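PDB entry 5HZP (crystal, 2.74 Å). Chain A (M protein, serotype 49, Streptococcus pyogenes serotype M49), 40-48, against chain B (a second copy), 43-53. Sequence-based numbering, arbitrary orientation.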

# COMPACT_ATOMS: atom_id res chain seq x y z
N LYS A 40 6.87 -1.55 -0.68
CA LYS A 40 5.75 -1.01 -1.43
C LYS A 40 4.52 -1.02 -0.52
O LYS A 40 3.52 -0.39 -0.83
CB LYS A 40 5.52 -1.78 -2.73
CG LYS A 40 4.80 -3.10 -2.60
CD LYS A 40 4.32 -3.60 -3.97
CE LYS A 40 5.44 -3.80 -4.98
NZ LYS A 40 4.93 -4.34 -6.28
N ASN A 41 4.62 -1.69 0.62
CA ASN A 41 3.67 -1.49 1.71
C ASN A 41 3.69 -0.07 2.20
O ASN A 41 2.65 0.51 2.50
CB ASN A 41 4.00 -2.37 2.91
CG ASN A 41 2.84 -3.21 3.35
OD1 ASN A 41 2.17 -3.84 2.53
ND2 ASN A 41 2.59 -3.23 4.67
N GLY A 42 4.88 0.50 2.31
CA GLY A 42 5.02 1.81 2.89
C GLY A 42 4.90 2.91 1.85
O GLY A 42 5.07 4.09 2.16
N GLU A 43 4.63 2.53 0.60
CA GLU A 43 4.46 3.52 -0.45
C GLU A 43 2.98 3.58 -0.80
O GLU A 43 2.51 4.47 -1.51
CB GLU A 43 5.30 3.18 -1.68
CG GLU A 43 4.56 2.44 -2.79
CD GLU A 43 5.27 2.54 -4.14
OE1 GLU A 43 6.53 2.48 -4.16
OE2 GLU A 43 4.59 2.68 -5.18
N TYR A 44 2.23 2.61 -0.31
CA TYR A 44 0.82 2.59 -0.51
C TYR A 44 0.25 3.39 0.65
O TYR A 44 -0.71 4.16 0.51
CB TYR A 44 0.31 1.15 -0.57
CG TYR A 44 0.73 0.42 -1.85
CD1 TYR A 44 1.25 1.11 -2.93
CD2 TYR A 44 0.60 -0.96 -1.97
CE1 TYR A 44 1.63 0.45 -4.10
CE2 TYR A 44 0.98 -1.63 -3.13
CZ TYR A 44 1.49 -0.92 -4.19
OH TYR A 44 1.87 -1.57 -5.35
N LEU A 45 0.89 3.23 1.80
CA LEU A 45 0.64 4.08 2.94
C LEU A 45 0.99 5.56 2.64
O LEU A 45 0.29 6.48 3.07
CB LEU A 45 1.42 3.58 4.14
CG LEU A 45 0.53 2.97 5.20
CD1 LEU A 45 -0.58 2.25 4.51
CD2 LEU A 45 1.32 2.02 6.03
N GLU A 46 2.08 5.77 1.92
CA GLU A 46 2.49 7.11 1.52
C GLU A 46 1.37 7.74 0.70
O GLU A 46 1.15 8.94 0.76
CB GLU A 46 3.79 7.06 0.70
CG GLU A 46 4.45 8.41 0.37
CD GLU A 46 5.60 8.76 1.32
OE1 GLU A 46 6.61 9.35 0.86
OE2 GLU A 46 5.48 8.44 2.53
N ARG A 47 0.66 6.91 -0.06
CA ARG A 47 -0.31 7.40 -1.01
C ARG A 47 -1.61 7.68 -0.28
O ARG A 47 -2.24 8.72 -0.49
CB ARG A 47 -0.51 6.40 -2.14
CG ARG A 47 -1.51 6.83 -3.18
CD ARG A 47 -0.83 7.37 -4.42
NE ARG A 47 -1.75 8.18 -5.21
CZ ARG A 47 -1.80 9.51 -5.18
NH1 ARG A 47 -0.97 10.21 -4.40
NH2 ARG A 47 -2.68 10.15 -5.95
N ILE A 48 -2.02 6.75 0.57
CA ILE A 48 -3.19 6.92 1.41
C ILE A 48 -3.02 8.17 2.27
O ILE A 48 -3.97 8.92 2.49
CB ILE A 48 -3.43 5.67 2.29
CG1 ILE A 48 -4.01 4.54 1.44
CG2 ILE A 48 -4.34 5.95 3.46
CD1 ILE A 48 -3.88 3.17 2.09
N GLU B 43 -5.13 -4.74 0.62
CA GLU B 43 -6.01 -3.86 1.37
C GLU B 43 -5.64 -2.41 1.10
O GLU B 43 -6.47 -1.51 1.19
CB GLU B 43 -5.91 -4.13 2.88
CG GLU B 43 -6.58 -5.41 3.34
CD GLU B 43 -6.22 -5.75 4.79
OE1 GLU B 43 -5.91 -4.80 5.55
OE2 GLU B 43 -6.23 -6.96 5.14
N TYR B 44 -4.38 -2.18 0.77
CA TYR B 44 -3.94 -0.82 0.64
C TYR B 44 -4.45 -0.22 -0.66
O TYR B 44 -5.18 0.77 -0.61
CB TYR B 44 -2.43 -0.72 0.78
CG TYR B 44 -2.05 -0.85 2.23
CD1 TYR B 44 -3.02 -0.77 3.22
CD2 TYR B 44 -0.74 -1.09 2.63
CE1 TYR B 44 -2.70 -0.90 4.56
CE2 TYR B 44 -0.41 -1.23 3.97
CZ TYR B 44 -1.39 -1.13 4.93
OH TYR B 44 -1.05 -1.27 6.26
N LEU B 45 -4.15 -0.82 -1.81
CA LEU B 45 -4.66 -0.17 -3.03
C LEU B 45 -6.15 -0.48 -3.25
O LEU B 45 -6.72 -0.18 -4.30
CB LEU B 45 -3.83 -0.57 -4.24
CG LEU B 45 -3.06 -1.85 -4.09
CD1 LEU B 45 -4.04 -2.99 -4.27
CD2 LEU B 45 -1.95 -1.91 -5.11
N GLU B 46 -6.76 -1.08 -2.24
CA GLU B 46 -8.20 -1.17 -2.17
C GLU B 46 -8.70 0.19 -1.73
O GLU B 46 -9.72 0.68 -2.19
CB GLU B 46 -8.62 -2.26 -1.17
CG GLU B 46 -10.03 -2.20 -0.68
CD GLU B 46 -10.98 -2.88 -1.62
OE1 GLU B 46 -11.07 -2.42 -2.78
OE2 GLU B 46 -11.63 -3.88 -1.21
N ARG B 47 -7.92 0.81 -0.83
CA ARG B 47 -8.28 2.08 -0.24
C ARG B 47 -7.92 3.20 -1.19
O ARG B 47 -8.70 4.13 -1.38
CB ARG B 47 -7.58 2.27 1.12
CG ARG B 47 -8.15 3.41 2.02
CD ARG B 47 -8.02 3.10 3.55
NE ARG B 47 -6.64 3.08 4.07
CZ ARG B 47 -6.12 2.13 4.85
NH1 ARG B 47 -6.84 1.07 5.22
NH2 ARG B 47 -4.85 2.23 5.26
N ILE B 48 -6.75 3.11 -1.82
CA ILE B 48 -6.36 4.18 -2.73
C ILE B 48 -7.16 4.07 -4.02
O ILE B 48 -7.19 4.99 -4.84
CB ILE B 48 -4.82 4.20 -3.03
CG1 ILE B 48 -4.49 3.58 -4.39
CG2 ILE B 48 -3.98 3.60 -1.87
CD1 ILE B 48 -2.98 3.59 -4.67
N GLY B 49 -7.84 2.95 -4.20
CA GLY B 49 -8.73 2.82 -5.33
C GLY B 49 -9.99 3.62 -5.08
O GLY B 49 -10.53 4.26 -5.98
N GLU B 50 -10.45 3.59 -3.83
CA GLU B 50 -11.72 4.20 -3.48
C GLU B 50 -11.55 5.70 -3.21
O GLU B 50 -12.48 6.48 -3.43
CB GLU B 50 -12.33 3.50 -2.27
CG GLU B 50 -11.69 3.92 -0.96
CD GLU B 50 -12.34 3.27 0.25
OE1 GLU B 50 -13.57 3.05 0.22
OE2 GLU B 50 -11.61 2.98 1.23
N LEU B 51 -10.37 6.11 -2.76
CA LEU B 51 -10.11 7.54 -2.59
C LEU B 51 -9.94 8.18 -3.95
O LEU B 51 -10.53 9.22 -4.22
CB LEU B 51 -8.88 7.79 -1.71
CG LEU B 51 -9.06 7.33 -0.26
CD1 LEU B 51 -7.90 7.72 0.66
CD2 LEU B 51 -10.37 7.84 0.26
N GLU B 52 -9.17 7.54 -4.82
CA GLU B 52 -8.99 8.06 -6.17
C GLU B 52 -10.31 8.16 -6.90
O GLU B 52 -10.43 8.91 -7.88
CB GLU B 52 -8.01 7.20 -6.98
CG GLU B 52 -6.54 7.52 -6.75
CD GLU B 52 -5.61 6.80 -7.71
OE1 GLU B 52 -4.49 7.31 -7.93
OE2 GLU B 52 -5.99 5.72 -8.24
N GLU B 53 -11.30 7.41 -6.43
CA GLU B 53 -12.64 7.42 -7.01
C GLU B 53 -13.47 8.64 -6.55
O GLU B 53 -13.95 9.42 -7.39
CB GLU B 53 -13.37 6.13 -6.66
CG GLU B 53 -14.04 5.46 -7.84
CD GLU B 53 -15.30 4.69 -7.44
OE1 GLU B 53 -15.17 3.54 -6.96
OE2 GLU B 53 -16.42 5.24 -7.60

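How do the two helices meet? They run in nearly the same direction, 22° apart, with their axes 9.4 Å apart at closest approach. The register pairs like with like: Tyr A44 CA lies 6.0 Å from Tyr B44 CA, and Ile A48 CA lies 5.9 Å from Ile B48 CA. All four of these side chains leave their backbones toward the partner, so each residue faces its own counterpart, and the two pairs lie one turn apart.

What do the apolar side chains do there? The tyrosines touch at their bases, Tyr A44 CB to Tyr B44 CB at 3.6 Å, and their rings then diverge. The ring of Tyr A44 reaches Leu B45, with CE2 of the tyrosine 3.5 Å from CD2 of the leucine. A turn later, Ile A48 CG1 packs 3.4 Å from Ile B48 CG2, while Ile A48 CD1 also approaches Tyr B44 CD1 at 4.2 Å.

Why does Tyr B44 fit so closely? Its side chain is a knob in a hole formed by Asn A41, Tyr A44, Leu A45 and Ile A48. Leu A45 covers one face of the ring: its CD1 lies 3.6 Å from the Tyr B44 ring centroid and 15° off the normal, a CH-pi contact. Asn A41 ND2 comes within 3.7 Å of Tyr B44 CE2, obliquely to the ring.

What part do the charged residues play? Arg A47 and Glu B52 form a long salt bridge, with Arg A47 NH2 3.9 Å from Glu B52 OE1 and the carboxylate oxygen near the guanidinium plane. No hydrogen bond crosses between the stretches, and the long salt bridge is the one ionic pairing between them. The arginines also contribute to packing: Arg A47 CG lies 3.9 Å from Ile B48 CD1, and Arg B47 NE lies 3.4 Å from Ile A48 CD1.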